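Local coordinates for SusD superfamily protein (Parabacteroides distasonis, PDB 3OTN) that probably binds carbohydrates or other nutrients at the outer membrane, like other SusD-type glycan-capturing proteins, at residues Val292-Lys297 and Arg414-Cys419; Ser356-Thr361 and Glu421-Phe426; Val410-Tyr415 and Gly440-Phe445; Arg432-Asp437 and Ile446-Asn451. All blocks are in the same frame, centred on the assembly; numbering follows the deposited sequence.

Contact 1. Residues Val292-Lys297 and Arg414-Cys419; sequences VESFEK and RYFDLC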
# COMPACT_ATOMS: atom_id res chain seq x y z
N VAL A 292 12.40 -9.58 -12.10
CA VAL A 292 12.23 -11.00 -11.80
C VAL A 292 13.60 -11.68 -11.74
O VAL A 292 13.89 -12.46 -10.82
CB VAL A 292 11.28 -11.68 -12.80
CG1 VAL A 292 11.30 -13.22 -12.65
CG2 VAL A 292 9.84 -11.12 -12.63
N GLU A 293 14.47 -11.34 -12.70
CA GLU A 293 15.78 -11.99 -12.79
C GLU A 293 16.80 -11.45 -11.76
O GLU A 293 17.89 -11.98 -11.70
CB GLU A 293 16.29 -11.92 -14.24
CG GLU A 293 15.32 -12.75 -15.13
CD GLU A 293 15.66 -12.81 -16.60
OE1 GLU A 293 16.58 -12.09 -17.04
OE2 GLU A 293 14.98 -13.62 -17.29
N SER A 294 16.42 -10.44 -10.97
CA SER A 294 17.28 -9.87 -9.90
C SER A 294 17.24 -10.61 -8.56
O SER A 294 18.07 -10.34 -7.69
CB SER A 294 16.92 -8.39 -9.64
OG SER A 294 15.71 -8.20 -8.93
N PHE A 295 16.25 -11.48 -8.37
CA PHE A 295 16.14 -12.29 -7.16
C PHE A 295 17.34 -13.24 -7.06
O PHE A 295 17.84 -13.71 -8.07
CB PHE A 295 14.87 -13.13 -7.14
CG PHE A 295 13.61 -12.36 -6.84
CD1 PHE A 295 13.10 -11.45 -7.76
CD2 PHE A 295 12.87 -12.63 -5.69
CE1 PHE A 295 11.92 -10.77 -7.50
CE2 PHE A 295 11.69 -11.95 -5.42
CZ PHE A 295 11.21 -11.03 -6.33
N GLU A 296 17.72 -13.56 -5.84
CA GLU A 296 18.81 -14.47 -5.55
C GLU A 296 18.53 -15.83 -6.21
O GLU A 296 17.36 -16.27 -6.33
CB GLU A 296 18.94 -14.59 -4.03
CG GLU A 296 20.31 -15.04 -3.50
CD GLU A 296 20.41 -14.92 -1.99
OE1 GLU A 296 19.83 -13.96 -1.40
OE2 GLU A 296 21.09 -15.78 -1.38
N LYS A 297 19.58 -16.48 -6.70
CA LYS A 297 19.48 -17.82 -7.30
C LYS A 297 18.86 -18.77 -6.28
O LYS A 297 19.20 -18.70 -5.10
CB LYS A 297 20.85 -18.34 -7.75
CG LYS A 297 20.79 -19.54 -8.71
N ARG A 414 12.47 -6.15 1.53
CA ARG A 414 11.31 -5.34 1.27
C ARG A 414 10.95 -5.40 -0.22
O ARG A 414 9.77 -5.56 -0.56
CB ARG A 414 11.52 -3.90 1.72
CG ARG A 414 11.55 -3.76 3.26
CD ARG A 414 11.58 -2.28 3.67
NE ARG A 414 10.31 -1.68 3.34
CZ ARG A 414 9.19 -1.82 4.03
NH1 ARG A 414 9.17 -2.48 5.18
NH2 ARG A 414 8.08 -1.27 3.58
N TYR A 415 11.94 -5.23 -1.10
CA TYR A 415 11.69 -5.30 -2.53
C TYR A 415 11.18 -6.71 -2.90
O TYR A 415 10.15 -6.85 -3.57
CB TYR A 415 12.95 -5.02 -3.35
CG TYR A 415 13.23 -3.54 -3.61
CD1 TYR A 415 13.61 -2.68 -2.57
CD2 TYR A 415 13.19 -3.02 -4.90
CE1 TYR A 415 13.93 -1.34 -2.81
CE2 TYR A 415 13.49 -1.69 -5.14
CZ TYR A 415 13.87 -0.86 -4.12
OH TYR A 415 14.14 0.44 -4.40
N PHE A 416 11.89 -7.73 -2.44
CA PHE A 416 11.61 -9.08 -2.87
C PHE A 416 10.34 -9.67 -2.28
O PHE A 416 9.63 -10.39 -2.99
CB PHE A 416 12.78 -10.01 -2.61
CG PHE A 416 14.06 -9.62 -3.38
CD1 PHE A 416 14.02 -9.31 -4.75
CD2 PHE A 416 15.28 -9.63 -2.75
CE1 PHE A 416 15.21 -8.98 -5.44
CE2 PHE A 416 16.47 -9.31 -3.43
CZ PHE A 416 16.41 -8.99 -4.78
N ASP A 417 10.08 -9.41 -1.00
CA ASP A 417 8.94 -10.00 -0.30
C ASP A 417 7.66 -9.19 -0.44
O ASP A 417 6.56 -9.77 -0.53
CB ASP A 417 9.23 -10.20 1.20
CG ASP A 417 8.78 -11.56 1.70
OD1 ASP A 417 9.29 -12.54 1.12
OD2 ASP A 417 7.93 -11.64 2.62
N LEU A 418 7.79 -7.86 -0.46
CA LEU A 418 6.63 -6.98 -0.57
C LEU A 418 6.35 -6.42 -1.98
O LEU A 418 5.57 -5.48 -2.12
CB LEU A 418 6.78 -5.83 0.44
CG LEU A 418 7.18 -6.28 1.86
CD1 LEU A 418 7.37 -5.05 2.75
CD2 LEU A 418 6.10 -7.21 2.43
N CYS A 419 6.96 -6.97 -3.02
CA CYS A 419 6.77 -6.42 -4.34
C CYS A 419 5.30 -6.40 -4.77
O CYS A 419 4.57 -7.35 -4.52
CB CYS A 419 7.57 -7.18 -5.39
SG CYS A 419 7.33 -9.01 -5.40

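Contact 2. Residues Ser356-Thr361 and Glu421-Phe426; sequences SVYRYT and ENKMWF. With EDO (1,2-ethanediol), chain S.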
# COMPACT_ATOMS: atom_id res chain seq x y z
N SER A 356 -4.18 -6.02 1.12
CA SER A 356 -3.51 -5.51 2.32
C SER A 356 -3.12 -4.05 2.31
O SER A 356 -2.63 -3.54 1.31
CB SER A 356 -2.27 -6.33 2.60
OG SER A 356 -2.67 -7.60 2.97
N VAL A 357 -3.34 -3.38 3.44
CA VAL A 357 -2.73 -2.08 3.73
C VAL A 357 -1.50 -2.30 4.64
O VAL A 357 -0.43 -1.76 4.37
CB VAL A 357 -3.76 -1.10 4.39
CG1 VAL A 357 -3.09 0.19 4.84
CG2 VAL A 357 -4.89 -0.82 3.42
N TYR A 358 -1.66 -3.07 5.71
CA TYR A 358 -0.50 -3.52 6.54
C TYR A 358 -0.61 -5.01 6.83
O TYR A 358 -1.68 -5.48 7.22
CB TYR A 358 -0.38 -2.77 7.88
CG TYR A 358 0.12 -1.37 7.69
CD1 TYR A 358 1.43 -1.14 7.34
CD2 TYR A 358 -0.73 -0.28 7.79
CE1 TYR A 358 1.90 0.14 7.09
CE2 TYR A 358 -0.28 1.00 7.54
CZ TYR A 358 1.04 1.20 7.20
OH TYR A 358 1.50 2.43 6.93
N ARG A 359 0.49 -5.72 6.66
CA ARG A 359 0.62 -7.10 7.10
C ARG A 359 1.90 -7.25 7.94
O ARG A 359 2.76 -6.41 7.93
CB ARG A 359 0.58 -8.07 5.93
CG ARG A 359 1.77 -8.04 4.97
CD ARG A 359 1.51 -9.05 3.90
NE ARG A 359 2.53 -9.14 2.83
CZ ARG A 359 3.42 -10.13 2.68
NH1 ARG A 359 3.52 -11.11 3.57
NH2 ARG A 359 4.22 -10.15 1.60
N TYR A 360 1.96 -8.31 8.71
CA TYR A 360 3.04 -8.52 9.67
C TYR A 360 4.43 -8.53 9.08
O TYR A 360 5.38 -7.99 9.69
CB TYR A 360 2.78 -9.82 10.42
CG TYR A 360 3.56 -10.08 11.68
CD1 TYR A 360 3.67 -9.12 12.67
CD2 TYR A 360 4.07 -11.34 11.92
CE1 TYR A 360 4.32 -9.41 13.85
CE2 TYR A 360 4.72 -11.64 13.09
CZ TYR A 360 4.84 -10.67 14.05
OH TYR A 360 5.49 -10.96 15.20
N THR A 361 4.60 -9.11 7.89
CA THR A 361 5.95 -9.09 7.25
C THR A 361 6.52 -7.68 7.09
O THR A 361 7.69 -7.44 7.41
CB THR A 361 6.00 -9.85 5.91
OG1 THR A 361 5.73 -11.23 6.13
CG2 THR A 361 7.40 -9.72 5.23
N GLU A 421 2.87 -4.62 -3.80
CA GLU A 421 1.92 -4.40 -2.68
C GLU A 421 1.80 -2.94 -2.29
O GLU A 421 1.34 -2.62 -1.19
CB GLU A 421 2.36 -5.22 -1.45
CG GLU A 421 2.29 -6.72 -1.59
CD GLU A 421 2.80 -7.48 -0.33
OE1 GLU A 421 2.40 -7.15 0.79
OE2 GLU A 421 3.61 -8.41 -0.49
N ASN A 422 2.20 -2.03 -3.19
CA ASN A 422 2.09 -0.59 -2.98
C ASN A 422 2.97 -0.10 -1.83
O ASN A 422 2.58 0.80 -1.07
CB ASN A 422 0.60 -0.15 -2.80
CG ASN A 422 -0.18 0.06 -4.13
OD1 ASN A 422 -1.29 0.57 -4.11
ND2 ASN A 422 0.38 -0.38 -5.27
N LYS A 423 4.15 -0.70 -1.66
CA LYS A 423 5.12 -0.29 -0.61
C LYS A 423 6.41 0.28 -1.16
O LYS A 423 7.04 1.14 -0.53
CB LYS A 423 5.50 -1.49 0.29
CG LYS A 423 4.35 -2.15 0.99
CD LYS A 423 3.65 -1.22 1.95
CE LYS A 423 2.39 -1.88 2.53
NZ LYS A 423 2.02 -1.16 3.75
N MSE A 424 6.84 -0.27 -2.30
CA MSE A 424 8.13 0.00 -2.89
C MSE A 424 8.30 1.50 -3.26
O MSE A 424 9.36 2.10 -3.01
CB MSE A 424 8.32 -0.91 -4.11
CG MSE A 424 9.64 -0.81 -4.80
SE MSE A 424 9.65 -1.89 -6.43
CE MSE A 424 9.76 -3.67 -5.59
N TRP A 425 7.28 2.09 -3.88
CA TRP A 425 7.38 3.50 -4.32
C TRP A 425 7.61 4.40 -3.08
O TRP A 425 8.51 5.22 -3.07
CB TRP A 425 6.15 3.95 -5.10
CG TRP A 425 6.28 5.37 -5.60
CD1 TRP A 425 5.52 6.42 -5.23
CD2 TRP A 425 7.27 5.89 -6.49
NE1 TRP A 425 5.94 7.56 -5.86
CE2 TRP A 425 7.01 7.27 -6.64
CE3 TRP A 425 8.34 5.33 -7.18
CZ2 TRP A 425 7.79 8.09 -7.45
CZ3 TRP A 425 9.11 6.13 -7.97
CH2 TRP A 425 8.83 7.50 -8.11
N PHE A 426 6.82 4.18 -2.04
CA PHE A 426 7.00 4.90 -0.77
C PHE A 426 8.39 4.67 -0.13
O PHE A 426 9.00 5.63 0.37
CB PHE A 426 5.89 4.54 0.23
CG PHE A 426 4.50 5.02 -0.18
CD1 PHE A 426 4.30 6.24 -0.80
CD2 PHE A 426 3.40 4.22 0.08
CE1 PHE A 426 3.01 6.67 -1.14
CE2 PHE A 426 2.12 4.62 -0.25
CZ PHE A 426 1.92 5.86 -0.86
C1 EDO S . 9.81 -12.43 15.65
O1 EDO S . 11.11 -13.03 15.71
C2 EDO S . 9.06 -12.96 14.44
O2 EDO S . 7.66 -13.00 14.73
O HOH W 1 -0.58 -4.28 0.17

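Contact 3. Residues Val410-Tyr415 and Gly440-Phe445; sequences VWDQRY and GEYVDF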
# COMPACT_ATOMS: atom_id res chain seq x y z
N VAL A 410 17.84 -5.63 4.47
CA VAL A 410 16.43 -5.35 4.89
C VAL A 410 15.66 -4.73 3.71
O VAL A 410 14.58 -5.18 3.35
CB VAL A 410 16.38 -4.41 6.11
CG1 VAL A 410 14.95 -3.94 6.40
CG2 VAL A 410 17.02 -5.09 7.34
N TRP A 411 16.28 -3.73 3.07
CA TRP A 411 15.72 -3.15 1.87
C TRP A 411 15.48 -4.24 0.81
O TRP A 411 14.39 -4.30 0.23
CB TRP A 411 16.61 -2.07 1.30
CG TRP A 411 16.63 -0.78 2.07
CD1 TRP A 411 15.76 -0.37 3.06
CD2 TRP A 411 17.57 0.27 1.90
NE1 TRP A 411 16.11 0.87 3.51
CE2 TRP A 411 17.23 1.29 2.83
CE3 TRP A 411 18.69 0.45 1.08
CZ2 TRP A 411 17.95 2.49 2.92
CZ3 TRP A 411 19.41 1.65 1.18
CH2 TRP A 411 19.03 2.64 2.10
N ASP A 412 16.47 -5.11 0.60
CA ASP A 412 16.33 -6.18 -0.39
C ASP A 412 15.07 -7.01 -0.11
O ASP A 412 14.24 -7.26 -1.03
CB ASP A 412 17.55 -7.11 -0.42
CG ASP A 412 18.70 -6.59 -1.31
OD1 ASP A 412 18.67 -5.44 -1.84
OD2 ASP A 412 19.67 -7.36 -1.46
N GLN A 413 14.91 -7.45 1.14
CA GLN A 413 13.75 -8.25 1.47
C GLN A 413 12.44 -7.47 1.35
O GLN A 413 11.42 -8.07 1.05
CB GLN A 413 13.90 -8.94 2.84
CG GLN A 413 15.09 -9.89 2.91
CD GLN A 413 15.14 -10.86 1.74
OE1 GLN A 413 14.11 -11.35 1.30
NE2 GLN A 413 16.34 -11.13 1.24
N ARG A 414 12.47 -6.15 1.53
CA ARG A 414 11.31 -5.34 1.27
C ARG A 414 10.95 -5.40 -0.22
O ARG A 414 9.77 -5.56 -0.56
CB ARG A 414 11.52 -3.90 1.72
CG ARG A 414 11.55 -3.76 3.26
CD ARG A 414 11.58 -2.28 3.67
NE ARG A 414 10.31 -1.68 3.34
CZ ARG A 414 9.19 -1.82 4.03
NH1 ARG A 414 9.17 -2.48 5.18
NH2 ARG A 414 8.08 -1.27 3.58
N TYR A 415 11.94 -5.23 -1.10
CA TYR A 415 11.69 -5.30 -2.53
C TYR A 415 11.18 -6.71 -2.90
O TYR A 415 10.15 -6.85 -3.57
CB TYR A 415 12.95 -5.02 -3.35
CG TYR A 415 13.23 -3.54 -3.61
CD1 TYR A 415 13.61 -2.68 -2.57
CD2 TYR A 415 13.19 -3.02 -4.90
CE1 TYR A 415 13.93 -1.34 -2.81
CE2 TYR A 415 13.49 -1.69 -5.14
CZ TYR A 415 13.87 -0.86 -4.12
OH TYR A 415 14.14 0.44 -4.40
N GLY A 440 22.27 -4.75 -8.18
CA GLY A 440 21.78 -4.91 -6.83
C GLY A 440 22.17 -3.76 -5.92
O GLY A 440 21.92 -3.82 -4.71
N GLU A 441 22.72 -2.69 -6.50
CA GLU A 441 23.16 -1.54 -5.71
C GLU A 441 22.04 -0.53 -5.54
O GLU A 441 21.19 -0.38 -6.42
CB GLU A 441 24.38 -0.88 -6.36
CG GLU A 441 25.55 -1.84 -6.46
CD GLU A 441 26.80 -1.20 -7.02
OE1 GLU A 441 26.71 -0.04 -7.50
OE2 GLU A 441 27.85 -1.87 -6.99
N TYR A 442 22.05 0.17 -4.41
CA TYR A 442 21.11 1.21 -4.12
C TYR A 442 21.70 2.51 -4.65
O TYR A 442 22.72 2.98 -4.16
CB TYR A 442 20.73 1.23 -2.62
CG TYR A 442 19.82 0.06 -2.31
CD1 TYR A 442 18.43 0.17 -2.43
CD2 TYR A 442 20.35 -1.20 -1.99
CE1 TYR A 442 17.62 -0.90 -2.21
CE2 TYR A 442 19.54 -2.29 -1.79
CZ TYR A 442 18.18 -2.14 -1.89
OH TYR A 442 17.37 -3.20 -1.70
N VAL A 443 21.09 3.06 -5.71
CA VAL A 443 21.60 4.26 -6.36
C VAL A 443 20.69 5.42 -6.00
O VAL A 443 19.55 5.21 -5.59
CB VAL A 443 21.74 4.08 -7.90
CG1 VAL A 443 22.51 2.80 -8.22
CG2 VAL A 443 20.40 4.01 -8.56
N ASP A 444 21.18 6.66 -6.13
CA ASP A 444 20.36 7.80 -5.80
C ASP A 444 19.17 7.89 -6.72
O ASP A 444 19.30 7.67 -7.94
CB ASP A 444 21.16 9.10 -5.88
CG ASP A 444 22.16 9.23 -4.76
OD1 ASP A 444 22.11 8.43 -3.79
OD2 ASP A 444 22.99 10.13 -4.88
N PHE A 445 18.02 8.21 -6.13
CA PHE A 445 16.79 8.43 -6.88
C PHE A 445 17.04 9.49 -7.96
O PHE A 445 16.74 9.24 -9.12
CB PHE A 445 15.70 8.86 -5.92
CG PHE A 445 14.34 9.10 -6.54
CD1 PHE A 445 14.08 10.23 -7.30
CD2 PHE A 445 13.27 8.26 -6.23
CE1 PHE A 445 12.81 10.47 -7.81
CE2 PHE A 445 12.02 8.51 -6.71
CZ PHE A 445 11.79 9.62 -7.52
O HOH W 2 21.50 -5.38 -2.40

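Contact 4. Residues Arg432-Asp437 and Ile446-Asn451; sequences RKIRDD and IGYKTN. With ACT (acetate ion), chain I.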
# COMPACT_ATOMS: atom_id res chain seq x y z
N ARG A 432 15.16 8.00 -0.83
CA ARG A 432 15.71 8.59 -2.08
C ARG A 432 16.80 7.68 -2.68
O ARG A 432 17.81 8.16 -3.19
CB ARG A 432 16.19 10.04 -1.89
CG ARG A 432 14.97 10.96 -1.73
CD ARG A 432 15.30 12.40 -1.67
NE ARG A 432 14.10 13.16 -1.30
CZ ARG A 432 14.10 14.46 -1.03
NH1 ARG A 432 15.23 15.15 -1.08
NH2 ARG A 432 12.99 15.09 -0.68
N LYS A 433 16.53 6.37 -2.62
CA LYS A 433 17.38 5.34 -3.21
C LYS A 433 16.51 4.41 -4.03
O LYS A 433 15.39 4.07 -3.64
CB LYS A 433 18.13 4.54 -2.14
CG LYS A 433 19.07 5.35 -1.25
CD LYS A 433 20.41 5.62 -1.90
CE LYS A 433 21.35 6.33 -0.93
NZ LYS A 433 22.56 6.71 -1.68
N ILE A 434 17.03 3.97 -5.17
CA ILE A 434 16.38 2.99 -6.04
C ILE A 434 17.32 1.78 -6.23
O ILE A 434 18.51 1.94 -6.59
CB ILE A 434 16.09 3.62 -7.40
CG1 ILE A 434 14.91 4.60 -7.27
CG2 ILE A 434 15.81 2.56 -8.47
CD1 ILE A 434 14.63 5.40 -8.56
N ARG A 435 16.80 0.58 -5.98
CA ARG A 435 17.58 -0.62 -6.19
C ARG A 435 17.75 -0.87 -7.71
O ARG A 435 16.77 -0.99 -8.43
CB ARG A 435 16.91 -1.84 -5.55
CG ARG A 435 17.82 -3.04 -5.45
CD ARG A 435 17.08 -4.27 -4.93
NE ARG A 435 18.04 -5.29 -4.53
CZ ARG A 435 18.65 -6.15 -5.34
NH1 ARG A 435 18.41 -6.17 -6.66
NH2 ARG A 435 19.51 -7.01 -4.82
N ASP A 436 18.99 -0.94 -8.17
CA ASP A 436 19.29 -1.24 -9.56
C ASP A 436 19.23 -2.76 -9.78
O ASP A 436 19.88 -3.52 -9.07
CB ASP A 436 20.68 -0.73 -9.95
CG ASP A 436 21.01 -1.03 -11.41
OD1 ASP A 436 20.32 -0.52 -12.30
OD2 ASP A 436 21.96 -1.80 -11.65
N ASP A 437 18.48 -3.19 -10.78
CA ASP A 437 18.19 -4.63 -10.94
C ASP A 437 19.46 -5.43 -11.31
O ASP A 437 19.67 -6.53 -10.79
CB ASP A 437 17.15 -4.85 -12.01
CG ASP A 437 15.82 -4.25 -11.65
OD1 ASP A 437 15.44 -4.35 -10.47
OD2 ASP A 437 15.15 -3.70 -12.56
N ILE A 446 17.60 10.64 -7.56
CA ILE A 446 17.84 11.76 -8.48
C ILE A 446 19.08 11.39 -9.31
O ILE A 446 20.18 11.25 -8.78
CB ILE A 446 18.05 13.10 -7.72
CG1 ILE A 446 16.76 13.53 -7.00
CG2 ILE A 446 18.48 14.25 -8.68
CD1 ILE A 446 16.98 14.63 -5.98
N GLY A 447 18.90 11.16 -10.60
CA GLY A 447 19.92 10.58 -11.46
C GLY A 447 19.65 9.14 -11.90
O GLY A 447 20.28 8.69 -12.86
N TYR A 448 18.73 8.41 -11.25
CA TYR A 448 18.42 7.03 -11.72
C TYR A 448 17.95 7.02 -13.18
O TYR A 448 17.08 7.81 -13.57
CB TYR A 448 17.33 6.39 -10.86
CG TYR A 448 16.90 5.00 -11.32
CD1 TYR A 448 17.76 3.91 -11.21
CD2 TYR A 448 15.61 4.78 -11.83
CE1 TYR A 448 17.37 2.63 -11.62
CE2 TYR A 448 15.18 3.50 -12.25
CZ TYR A 448 16.07 2.43 -12.14
OH TYR A 448 15.65 1.19 -12.54
N LYS A 449 18.53 6.11 -13.98
CA LYS A 449 18.16 5.90 -15.39
C LYS A 449 17.35 4.62 -15.50
O LYS A 449 17.77 3.55 -15.02
CB LYS A 449 19.38 5.78 -16.26
CG LYS A 449 19.08 5.89 -17.76
CD LYS A 449 20.38 6.09 -18.58
CE LYS A 449 21.27 4.85 -18.53
NZ LYS A 449 22.47 4.92 -19.43
N THR A 450 16.17 4.71 -16.13
CA THR A 450 15.26 3.56 -16.15
C THR A 450 15.67 2.64 -17.28
O THR A 450 16.51 3.01 -18.11
CB THR A 450 13.80 3.96 -16.37
OG1 THR A 450 13.67 4.55 -17.67
CG2 THR A 450 13.34 4.94 -15.32
N ASN A 451 15.04 1.46 -17.31
CA ASN A 451 15.18 0.49 -18.43
C ASN A 451 14.96 1.12 -19.81
O ASN A 451 15.54 0.66 -20.79
CB ASN A 451 14.20 -0.70 -18.28
CG ASN A 451 14.48 -1.54 -17.04
OD1 ASN A 451 15.59 -1.52 -16.54
ND2 ASN A 451 13.47 -2.28 -16.55
C ACT I . 21.19 -8.72 -8.07
O ACT I . 20.06 -8.44 -7.62
OXT ACT I . 21.35 -8.46 -9.27
CH3 ACT I . 22.32 -9.32 -7.28
O HOH W 3 18.52 11.08 -4.57
O HOH W 4 17.30 -0.87 -12.33
O HOH W 5 12.98 -3.21 -13.78
O HOH W 6 16.66 -2.52 -14.47

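Contact 1. Residues Val292-Lys297 and Arg414-Cys419
F295 and F416 carry this contact, and where their rings meet the packing is close. CD1 of F416 sits over the middle of the F295 ring, 3.4 Å above its plane, while the two planes are inclined by 42°, an oblique meeting that is neither a parallel stack nor a T-shaped pair. The side chains slide past each other in opposite directions. Consequently F295 reaches beyond the other ring to the helix itself, with its CE2 lying 3.6 Å from CB of F416 and 3.5 Å from O of F416. That carbonyl oxygen is buried here and has no polar partner in the model. Phenylalanine suits both places, being flat enough to slip between a turn and a helix and asking for no hydrogen bond there. F416 sets its CG beside its own backbone N (chi1 -62°), which carries the ring from the helix toward the type I turn V292-F295.

The rest of the contact is looser. S294 OG lies in the plane of the F416 ring at its edge, 3.6 Å from CE1 of F416, but its hydrogen bond goes to F291 O, closing the small hydroxyl back on its own turn. C419 SG just reaches the rim of F295, 4.5 Å from CZ. Beyond S294, which is partly exposed, E293 and E296 face solvent and pair with K289 and R390.

F295 also touches T302, and F416 touches R301. The contact thus joins the turn following helix 289-292 to the C-terminal end of helix 403-418, whose other sides meet helices 360-375 and 424-431 and strand 358-359.

Contact 2. Residues Ser356-Thr361 and Glu421-Phe426
The contact lies at a classic beta bulge, where V357 and Y358 both face Y251 of strand 249-253, just before helix 360-375; here V357 and R359 meet K423 and E421. R359, the N-cap residue of that helix, grips E421 side-on with two nitrogens. Its NE meets E421 OE1 at 2.9 Å and its NH2 meets E421 OE2 at 2.8 Å, with the first bond nearly straight (173°). OE2 uses its syn lone pair, whereas OE1 is met on the syn side but tilted out of the carboxylate plane. Guanidinium and carboxylate are only 26° from coplanar, so the pair of bonds fixes the rotation of each group. R359 starts with CG between its backbone N and carbonyl carbon (chi1 68°), and its extended chain carries the guanidinium out to the carboxylate. Further charges flank the pair: E248 takes R359 NH1, and K338 is a second partner for E421 OE2.

K423 bends at chi2 and sends NZ to V357 O at 2.6 Å, nearly in line with the carbonyl. The same ammonium lies 3.6 Å from Y358 CE1, oblique to the ring, and forms a salt bridge with D362.

Here a buried arginine-glutamate pair and a lysine bound to a carbonyl of the bulge join the three-stranded sheet to the link between two helices; the two-nitrogen grip is the classic side-on arginine-carboxylate salt bridge.

Contact 3. Residues Val410-Tyr415 and Gly440-Phe445
Y442 reaches from its strand to the helix and is met by three side chains spaced along about one turn, W411, D412 and Y415. Its hydroxyl donates to D412 OD1 at 2.6 Å, where it meets the OD1 lone pair directed away from the other carboxylate oxygen. Over one face of the phenol lies W411, whose CE3 stands 3.5 Å above the ring near its centre; the planes are at 57° and the indole presents its edge to the face. Y442 in turn points its own edge at the face of Y415 in an offset edge-to-face pair, with Y415 CE1 3.8 Å from Y442 CE1. CB of W411 also packs against Y442 OH, at 3.3 Å. Tyrosine fits because one residue supplies a face, an edge and a donor.

The second shell fixes these groups. D412 OD1 has a salt bridge to R435 NE, so the oxygen that receives the phenol is held from two directions, and the two partners would probably favour its charged form. A water lies 2.9 Å from D412 OD2 and 2.8 Å from G440 O, placed to link the carboxylate to the start of the strand segment. W411 NE1 is hydrogen-bonded to E369 of helix 360-375, and Y415 OH to the backbone N of R435, which steadies both aromatic planes.

Strand 442-444 runs across helix 403-418 at 92°, their axes 12.3 Å apart at closest, with the rings packed between them. W411, Y415 and Y442 form an aromatic cluster, here wedged between a helix and a two-stranded antiparallel hairpin.

Contact 4. Residues Arg432-Asp437 and Ile446-Asn451
I434 and Y448 make the direct touch of this contact, midway along a segment that begins at R432. There the chain leaves helix 424-431, with positive phi, just before strand 433-435. A water bridges the two segments at this end, accepting from I446 N at 3.2 Å and donating weakly to R432 O.

I434 follows on the strand. Its CG2, set anti to the backbone N, lies 3.5 Å from the centroid of the Y448 ring and only 12° off the normal, a CH-pi contact squarely over the face. Its other branch ends in CD1, 3.5 Å from Y448 CD2, so the branched isoleucine spreads over much of that face.

R435 points the other way, where its NH1 and NH2 both donate to one oxygen of an acetate, probably from the crystallisation liquor.

At D436 the chemistry becomes polar. A water in the plane of the Y448 ring lies 2.6 Å from Y448 OH, donates to D436 OD1 and accepts from D437 N, while D436 OD2 turns to S439. Two further waters lie between D437 OD2 and the N451 amide; some of the distances are short, so their donor and acceptor roles are uncertain. D437 OD1 pairs with K54. An amide suits this place, offering both a donor and an acceptor.

This is a beta-hairpin whose following loop doubles back over its first strand, with a CH-pi contact at the middle and water bridges, one of them weak, toward the ends.

Contact 2 lies nearest the core, its centre about 4 Å from that of the chain, and rests on a buried arginine-glutamate pair and a lysine-carbonyl bond; contact 1, about 17 Å out, is buried too but rests on aromatic packing. Contact 3 is partly buried and mixes aromatic packing with a phenol-carboxylate bond. Contact 4, though farthest out, is largely buried where it touches, and combines a CH-pi contact with water bridges. Helix 403-418 serves contacts 1 and 3, and helix 424-431, next in the chain, starts in contact 2. Contacts 3 and 4 use opposite strands of one hairpin, linked by the K433-D444 salt bridge, while R435 connects contact 4 to the helix of contact 3.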